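LbaCas13a H328A (C2c2) (Lachnospiraceae bacterium NK4A179, PDB 5WLH) binds a CRISPR RNA as a guide and probably uses it to direct cleavage of target RNA, as a Cas13a nuclease. Local coordinates at residues A[283-295]-A[1139-1151]. Numbering follows the deposited sequence. Where two conformers were deposited one is given.
Sequences FLSDYASLDERVR and GYHYACLNNDSNK
Over one face of the Tyr1140 ring sits the methyl of Ala288, a CH-pi contact with CB 4.3 Å from the ring centroid and offset toward the rim. Arg295 CD comes to the ring's edge near its plane, and the guanidinium stands almost perpendicular to the ring. Tyr1140 OH lies over one face of that guanidinium, hydrogen-bonds Ser1228, and is at most weakly bonded to Ser289 O. Arg295 NH1 donates to Ser289 O, which lies close to the guanidinium plane, and NE forms a salt bridge to Glu1231. Leu290 CD2 meets the edge of the His1141 ring at CE1, while Leu290 CG packs on Cys1144 SG.

Just past helix 268-287, Ala288 is the centre of an inverse gamma turn. Its CB also presses on Ala1143 CB at 3.6 Å. The helical segments 283-287 and 1139-1145 cross at -86°, with small residues at the contact.

The Asn1147 amide ties the loop after helix 1106-1145 to the end of helix 268-287 and the turn that follows it. ND2 donates to Ser285 O and to Ala288 O, each at 2.8 Å. Both acceptors lie close to the amide plane. CG sits between the backbone N and the carbonyl carbon (chi1 69°). OD1 accepts from Ser1149 N (2.8 Å), an Asx turn, and from Ser1149 OG. An alanine here is likely to leave the carbonyls of Ser285 and Ala288 without this donor and the Asx turn without its acceptor. Waters add two bridges: one joins Ser285 OG to Ala1143 O, the other Leu290 N to Ser1149 OG and Asn1150 O.

The contact thus pairs a small apolar centre with one amide that has all its polar atoms engaged. Both N-H groups and the oxygen are used, so the amide is probably held in one orientation, joining helix ends far apart in sequence.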
ATOM      1  N   PHE A 283      29.678  13.000   6.413  1.00 24.09           N
ATOM      2  CA  PHE A 283      29.046  13.873   5.431  1.00 24.85           C
ATOM      3  C   PHE A 283      27.682  14.348   5.916  1.00 24.31           C
ATOM      4  O   PHE A 283      27.341  15.527   5.782  1.00 23.32           O
ATOM      5  CB  PHE A 283      28.913  13.154   4.083  1.00 23.47           C
ATOM      6  CG  PHE A 283      28.157  13.933   3.039  1.00 24.85           C
ATOM      7  CD1 PHE A 283      26.774  13.816   2.912  1.00 22.73           C
ATOM      8  CD2 PHE A 283      28.827  14.752   2.155  1.00 23.93           C
ATOM      9  CE1 PHE A 283      26.091  14.523   1.949  1.00 23.29           C
ATOM     10  CE2 PHE A 283      28.150  15.458   1.183  1.00 23.92           C
ATOM     11  CZ  PHE A 283      26.771  15.354   1.079  1.00 27.94           C
ATOM     12  N   LEU A 284      26.855  13.425   6.421  1.00 22.94           N
ATOM     13  CA  LEU A 284      25.509  13.812   6.843  1.00 19.67           C
ATOM     14  C   LEU A 284      25.561  14.810   7.986  1.00 21.28           C
ATOM     15  O   LEU A 284      24.749  15.742   8.050  1.00 21.39           O
ATOM     16  CB  LEU A 284      24.711  12.589   7.272  1.00 22.24           C
ATOM     17  CG  LEU A 284      24.221  11.679   6.161  1.00 19.12           C
ATOM     18  CD1 LEU A 284      23.530  10.486   6.840  1.00 20.09           C
ATOM     19  CD2 LEU A 284      23.274  12.412   5.195  1.00 23.70           C
ATOM     20  N   SER A 285      26.521  14.633   8.891  1.00 22.04           N
ATOM     21  CA  SER A 285      26.715  15.588   9.980  1.00 25.15           C
ATOM     22  C   SER A 285      27.153  16.955   9.453  1.00 27.26           C
ATOM     23  O   SER A 285      26.576  17.990   9.810  1.00 24.49           O
ATOM     24  CB  SER A 285      27.739  15.022  10.965  1.00 26.31           C
ATOM     25  OG  SER A 285      27.934  15.898  12.067  1.00 25.89           O
ATOM     26  N   ASP A 286      28.177  16.977   8.595  1.00 24.01           N
ATOM     27  CA  ASP A 286      28.708  18.233   8.070  1.00 25.62           C
ATOM     28  C   ASP A 286      27.717  18.945   7.174  1.00 24.85           C
ATOM     29  O   ASP A 286      27.687  20.185   7.137  1.00 23.52           O
ATOM     30  CB  ASP A 286      29.993  17.967   7.286  1.00 26.76           C
ATOM     31  CG  ASP A 286      31.128  17.558   8.180  1.00 30.78           C
ATOM     32  OD1 ASP A 286      31.045  17.841   9.395  1.00 29.19           O
ATOM     33  OD2 ASP A 286      32.091  16.951   7.672  1.00 32.62           O
ATOM     34  N   TYR A 287      26.913  18.186   6.426  1.00 20.48           N
ATOM     35  CA  TYR A 287      26.003  18.800   5.478  1.00 21.93           C
ATOM     36  C   TYR A 287      24.877  19.536   6.180  1.00 21.47           C
ATOM     37  O   TYR A 287      24.289  20.450   5.595  1.00 23.18           O
ATOM     38  CB  TYR A 287      25.438  17.727   4.528  1.00 19.21           C
ATOM     39  CG  TYR A 287      24.695  18.309   3.346  1.00 20.65           C
ATOM     40  CD1 TYR A 287      25.387  18.749   2.216  1.00 22.70           C
ATOM     41  CD2 TYR A 287      23.316  18.456   3.367  1.00 21.91           C
ATOM     42  CE1 TYR A 287      24.725  19.311   1.134  1.00 26.12           C
ATOM     43  CE2 TYR A 287      22.648  19.020   2.302  1.00 23.21           C
ATOM     44  CZ  TYR A 287      23.357  19.439   1.181  1.00 23.14           C
ATOM     45  OH  TYR A 287      22.713  20.006   0.120  1.00 25.31           O
ATOM     46  N   ALA A 288      24.563  19.157   7.415  1.00 20.40           N
ATOM     47  CA  ALA A 288      23.476  19.788   8.161  1.00 21.09           C
ATOM     48  C   ALA A 288      23.997  21.105   8.737  1.00 22.01           C
ATOM     49  O   ALA A 288      24.272  21.239   9.929  1.00 25.18           O
ATOM     50  CB  ALA A 288      22.967  18.855   9.249  1.00 22.10           C
ATOM     51  N   SER A 289      24.154  22.078   7.844  0.55 24.67           N
ATOM     52  CA  SER A 289      24.667  23.401   8.178  0.55 27.53           C
ATOM     53  C   SER A 289      23.670  24.449   7.708  0.55 25.83           C
ATOM     54  O   SER A 289      23.273  24.450   6.537  0.55 27.05           O
ATOM     55  CB  SER A 289      26.034  23.643   7.523  0.55 26.34           C
ATOM     56  OG  SER A 289      26.304  25.034   7.407  0.55 23.65           O
ATOM     57  N   LEU A 290      23.268  25.347   8.616  1.00 24.54           N
ATOM     58  CA  LEU A 290      22.354  26.412   8.218  1.00 25.86           C
ATOM     59  C   LEU A 290      22.983  27.364   7.201  1.00 27.13           C
ATOM     60  O   LEU A 290      22.254  28.027   6.457  1.00 26.38           O
ATOM     61  CB  LEU A 290      21.880  27.186   9.452  1.00 28.11           C
ATOM     62  CG  LEU A 290      21.345  26.247  10.534  1.00 32.16           C
ATOM     63  CD1 LEU A 290      21.024  27.028  11.796  1.00 36.37           C
ATOM     64  CD2 LEU A 290      20.120  25.512  10.029  1.00 32.04           C
ATOM     65  N   ASP A 291      24.311  27.421   7.133  1.00 26.78           N
ATOM     66  CA  ASP A 291      24.998  28.242   6.143  1.00 25.90           C
ATOM     67  C   ASP A 291      24.912  27.543   4.793  1.00 24.60           C
ATOM     68  O   ASP A 291      25.582  26.535   4.571  1.00 25.47           O
ATOM     69  CB  ASP A 291      26.447  28.471   6.561  1.00 27.39           C
ATOM     70  CG  ASP A 291      27.219  29.340   5.579  1.00 29.81           C
ATOM     71  OD1 ASP A 291      26.709  29.628   4.478  1.00 26.78           O
ATOM     72  OD2 ASP A 291      28.348  29.740   5.929  1.00 29.82           O
ATOM     73  N   GLU A 292      24.111  28.101   3.883  1.00 21.84           N
ATOM     74  CA  GLU A 292      23.853  27.418   2.621  1.00 30.75           C
ATOM     75  C   GLU A 292      25.096  27.322   1.757  1.00 29.75           C
ATOM     76  O   GLU A 292      25.142  26.489   0.852  1.00 24.25           O
ATOM     77  CB  GLU A 292      22.727  28.127   1.874  1.00 38.83           C
ATOM     78  CG  GLU A 292      21.379  27.910   2.546  1.00 50.12           C
ATOM     79  CD  GLU A 292      20.210  28.363   1.707  1.00 58.09           C
ATOM     80  OE1 GLU A 292      20.347  29.371   0.981  1.00 56.45           O
ATOM     81  OE2 GLU A 292      19.156  27.688   1.770  1.00 60.79           O
ATOM     82  N   ARG A 293      26.102  28.153   2.020  1.00 29.21           N
ATOM     83  CA  ARG A 293      27.338  28.087   1.255  1.00 25.26           C
ATOM     84  C   ARG A 293      28.112  26.809   1.546  1.00 24.27           C
ATOM     85  O   ARG A 293      28.790  26.285   0.653  1.00 26.71           O
ATOM     86  CB  ARG A 293      28.182  29.329   1.560  1.00 24.69           C
ATOM     87  CG  ARG A 293      27.478  30.627   1.190  1.00 26.41           C
ATOM     88  CD  ARG A 293      28.241  31.837   1.759  1.00 27.58           C
ATOM     89  NE  ARG A 293      28.417  31.728   3.207  1.00 28.77           N
ATOM     90  CZ  ARG A 293      29.188  32.530   3.934  1.00 33.03           C
ATOM     91  NH1 ARG A 293      29.862  33.516   3.346  1.00 28.50           N
ATOM     92  NH2 ARG A 293      29.289  32.341   5.245  1.00 30.97           N
ATOM     93  N   VAL A 294      28.036  26.304   2.783  1.00 21.78           N
ATOM     94  CA  VAL A 294      28.693  25.050   3.138  1.00 22.55           C
ATOM     95  C   VAL A 294      28.056  23.893   2.378  1.00 24.88           C
ATOM     96  O   VAL A 294      28.747  23.031   1.813  1.00 25.93           O
ATOM     97  CB  VAL A 294      28.611  24.823   4.661  1.00 21.64           C
ATOM     98  CG1 VAL A 294      29.042  23.401   5.024  1.00 28.07           C
ATOM     99  CG2 VAL A 294      29.449  25.856   5.418  1.00 24.07           C
ATOM    100  N   ARG A 295      26.728  23.867   2.350  1.00 24.77           N
ATOM    101  CA  ARG A 295      26.022  22.814   1.625  1.00 25.87           C
ATOM    102  C   ARG A 295      26.267  22.917   0.126  1.00 26.88           C
ATOM    103  O   ARG A 295      26.509  21.901  -0.536  1.00 26.24           O
ATOM    104  CB  ARG A 295      24.528  22.884   1.936  1.00 22.15           C
ATOM    105  CG  ARG A 295      24.228  22.884   3.417  1.00 22.05           C
ATOM    106  CD  ARG A 295      22.810  22.348   3.707  1.00 22.74           C
ATOM    107  NE  ARG A 295      21.736  23.006   2.958  1.00 23.05           N
ATOM    108  CZ  ARG A 295      21.222  24.206   3.234  1.00 23.34           C
ATOM    109  NH1 ARG A 295      21.689  24.954   4.237  1.00 23.84           N
ATOM    110  NH2 ARG A 295      20.238  24.666   2.486  1.00 25.55           N
ATOM    111  N   GLY A1139      15.536  14.971  11.156  1.00 19.57           N
ATOM    112  CA  GLY A1139      16.837  14.339  11.052  1.00 19.59           C
ATOM    113  C   GLY A1139      17.918  15.339  10.710  1.00 20.38           C
ATOM    114  O   GLY A1139      19.017  15.298  11.275  1.00 19.77           O
ATOM    115  N   TYR A1140      17.608  16.253   9.798  1.00 18.04           N
ATOM    116  CA  TYR A1140      18.554  17.272   9.370  1.00 20.06           C
ATOM    117  C   TYR A1140      18.889  18.223  10.519  1.00 20.25           C
ATOM    118  O   TYR A1140      20.063  18.471  10.817  1.00 22.41           O
ATOM    119  CB  TYR A1140      17.945  18.006   8.181  1.00 18.69           C
ATOM    120  CG  TYR A1140      18.724  19.182   7.689  1.00 19.16           C
ATOM    121  CD1 TYR A1140      19.709  19.020   6.730  1.00 23.45           C
ATOM    122  CD2 TYR A1140      18.491  20.455   8.194  1.00 23.39           C
ATOM    123  CE1 TYR A1140      20.429  20.116   6.255  1.00 21.91           C
ATOM    124  CE2 TYR A1140      19.211  21.555   7.736  1.00 22.72           C
ATOM    125  CZ  TYR A1140      20.174  21.373   6.764  1.00 24.26           C
ATOM    126  OH  TYR A1140      20.882  22.465   6.301  1.00 25.83           O
ATOM    127  N   HIS A1141      17.873  18.749  11.200  1.00 18.69           N
ATOM    128  CA  HIS A1141      18.187  19.684  12.281  1.00 20.45           C
ATOM    129  C   HIS A1141      18.736  18.975  13.506  1.00 23.16           C
ATOM    130  O   HIS A1141      19.510  19.574  14.260  1.00 22.58           O
ATOM    131  CB  HIS A1141      16.963  20.514  12.617  1.00 20.44           C
ATOM    132  CG  HIS A1141      16.615  21.475  11.530  1.00 20.16           C
ATOM    133  ND1 HIS A1141      17.327  22.637  11.318  1.00 20.72           N
ATOM    134  CD2 HIS A1141      15.700  21.402  10.538  1.00 19.64           C
ATOM    135  CE1 HIS A1141      16.824  23.268  10.274  1.00 20.93           C
ATOM    136  NE2 HIS A1141      15.835  22.539   9.780  1.00 22.79           N
ATOM    137  N   TYR A1142      18.384  17.704  13.702  1.00 21.03           N
ATOM    138  CA  TYR A1142      19.040  16.905  14.727  1.00 18.06           C
ATOM    139  C   TYR A1142      20.522  16.760  14.430  1.00 21.59           C
ATOM    140  O   TYR A1142      21.370  16.921  15.321  1.00 23.05           O
ATOM    141  CB  TYR A1142      18.382  15.527  14.822  1.00 18.51           C
ATOM    142  CG  TYR A1142      18.973  14.602  15.853  1.00 19.69           C
ATOM    143  CD1 TYR A1142      18.609  14.700  17.196  1.00 20.58           C
ATOM    144  CD2 TYR A1142      19.863  13.607  15.484  1.00 20.37           C
ATOM    145  CE1 TYR A1142      19.123  13.813  18.140  1.00 21.98           C
ATOM    146  CE2 TYR A1142      20.377  12.717  16.415  1.00 21.24           C
ATOM    147  CZ  TYR A1142      19.990  12.822  17.736  1.00 25.49           C
ATOM    148  OH  TYR A1142      20.502  11.938  18.646  1.00 26.25           O
ATOM    149  N   ALA A1143      20.855  16.436  13.178  1.00 22.30           N
ATOM    150  CA  ALA A1143      22.255  16.423  12.780  1.00 17.41           C
ATOM    151  C   ALA A1143      22.892  17.784  13.000  1.00 20.16           C
ATOM    152  O   ALA A1143      24.039  17.874  13.453  1.00 25.97           O
ATOM    153  CB  ALA A1143      22.385  15.994  11.311  1.00 15.78           C
ATOM    154  N   CYS A1144      22.169  18.852  12.677  1.00 19.35           N
ATOM    155  CA  CYS A1144      22.729  20.190  12.848  1.00 23.19           C
ATOM    156  C   CYS A1144      22.996  20.475  14.316  1.00 27.05           C
ATOM    157  O   CYS A1144      24.076  20.964  14.689  1.00 24.47           O
ATOM    158  CB  CYS A1144      21.780  21.227  12.251  1.00 23.40           C
ATOM    159  SG  CYS A1144      22.448  22.918  12.328  1.00 26.83           S
ATOM    160  N   LEU A1145      22.021  20.156  15.170  1.00 22.10           N
ATOM    161  CA  LEU A1145      22.190  20.353  16.606  1.00 26.79           C
ATOM    162  C   LEU A1145      23.417  19.633  17.120  1.00 31.65           C
ATOM    163  O   LEU A1145      24.065  20.098  18.065  1.00 32.64           O
ATOM    164  CB  LEU A1145      20.963  19.846  17.365  1.00 24.55           C
ATOM    165  CG  LEU A1145      19.772  20.760  17.577  1.00 31.15           C
ATOM    166  CD1 LEU A1145      18.649  19.963  18.225  1.00 31.08           C
ATOM    167  CD2 LEU A1145      20.145  21.950  18.454  1.00 27.98           C
ATOM    168  N   ASN A1146      23.760  18.505  16.512  1.00 28.32           N
ATOM    169  CA  ASN A1146      24.809  17.657  17.043  1.00 31.20           C
ATOM    170  C   ASN A1146      26.138  17.826  16.320  1.00 31.13           C
ATOM    171  O   ASN A1146      27.060  17.049  16.561  1.00 35.88           O
ATOM    172  CB  ASN A1146      24.330  16.206  17.027  1.00 27.97           C
ATOM    173  CG  ASN A1146      23.356  15.937  18.151  1.00 34.08           C
ATOM    174  OD1 ASN A1146      23.770  15.739  19.281  1.00 39.73           O
ATOM    175  ND2 ASN A1146      22.061  15.980  17.863  1.00 37.43           N
ATOM    176  N   ASN A1147      26.273  18.831  15.469  1.00 30.75           N
ATOM    177  CA  ASN A1147      27.580  19.144  14.913  1.00 31.65           C
ATOM    178  C   ASN A1147      28.086  20.452  15.518  1.00 31.50           C
ATOM    179  O   ASN A1147      27.433  21.071  16.367  1.00 28.34           O
ATOM    180  CB  ASN A1147      27.545  19.173  13.374  1.00 27.43           C
ATOM    181  CG  ASN A1147      26.742  20.341  12.795  1.00 29.83           C
ATOM    182  OD1 ASN A1147      26.650  21.422  13.373  1.00 28.40           O
ATOM    183  ND2 ASN A1147      26.169  20.118  11.609  1.00 30.91           N
ATOM    184  N   ASP A1148      29.260  20.879  15.054  1.00 36.04           N
ATOM    185  CA  ASP A1148      29.914  22.062  15.600  1.00 40.58           C
ATOM    186  C   ASP A1148      29.585  23.339  14.842  1.00 39.50           C
ATOM    187  O   ASP A1148      30.119  24.393  15.192  1.00 43.94           O
ATOM    188  CB  ASP A1148      31.440  21.856  15.644  1.00 46.14           C
ATOM    189  CG  ASP A1148      32.073  21.670  14.258  1.00 52.30           C
ATOM    190  OD1 ASP A1148      31.458  22.014  13.221  1.00 49.43           O
ATOM    191  OD2 ASP A1148      33.220  21.168  14.209  1.00 57.18           O
ATOM    192  N   SER A1149      28.750  23.274  13.804  1.00 33.99           N
ATOM    193  CA  SER A1149      28.408  24.477  13.064  1.00 30.64           C
ATOM    194  C   SER A1149      27.774  25.514  13.992  1.00 34.95           C
ATOM    195  O   SER A1149      27.233  25.198  15.062  1.00 33.95           O
ATOM    196  CB  SER A1149      27.467  24.151  11.905  1.00 31.03           C
ATOM    197  OG  SER A1149      26.159  23.856  12.380  1.00 30.51           O
ATOM    198  N   ASN A1150      27.874  26.775  13.582  1.00 39.22           N
ATOM    199  CA  ASN A1150      27.377  27.878  14.391  1.00 45.97           C
ATOM    200  C   ASN A1150      25.856  27.825  14.496  1.00 42.18           C
ATOM    201  O   ASN A1150      25.157  27.691  13.486  1.00 42.60           O
ATOM    202  CB  ASN A1150      27.826  29.208  13.788  1.00 54.03           C
ATOM    203  CG  ASN A1150      27.128  30.395  14.418  1.00 60.52           C
ATOM    204  OD1 ASN A1150      27.473  30.812  15.527  1.00 64.37           O
ATOM    205  ND2 ASN A1150      26.133  30.941  13.719  1.00 58.89           N
ATOM    206  N   LYS A1151      25.345  27.934  15.724  1.00 40.87           N
ATOM    207  CA  LYS A1151      23.910  27.873  15.991  1.00 38.92           C
ATOM    208  C   LYS A1151      23.527  29.001  16.936  1.00 40.86           C
ATOM    209  O   LYS A1151      24.202  29.216  17.946  1.00 44.59           O
ATOM    210  CB  LYS A1151      23.516  26.513  16.588  1.00 36.73           C
ATOM    211  CG  LYS A1151      23.613  25.365  15.578  1.00 33.24           C
ATOM    212  CD  LYS A1151      23.353  23.997  16.207  1.00 27.95           C
ATOM    213  CE  LYS A1151      24.642  23.410  16.732  1.00 31.13           C
ATOM    214  NZ  LYS A1151      25.555  23.146  15.605  1.00 30.04           N
TER
HETATM  215  O   HOH W   1      25.728  15.716  13.450  1.00 25.26           O
HETATM  216  O   HOH W   2      24.695  25.576  11.235  1.00 26.89           O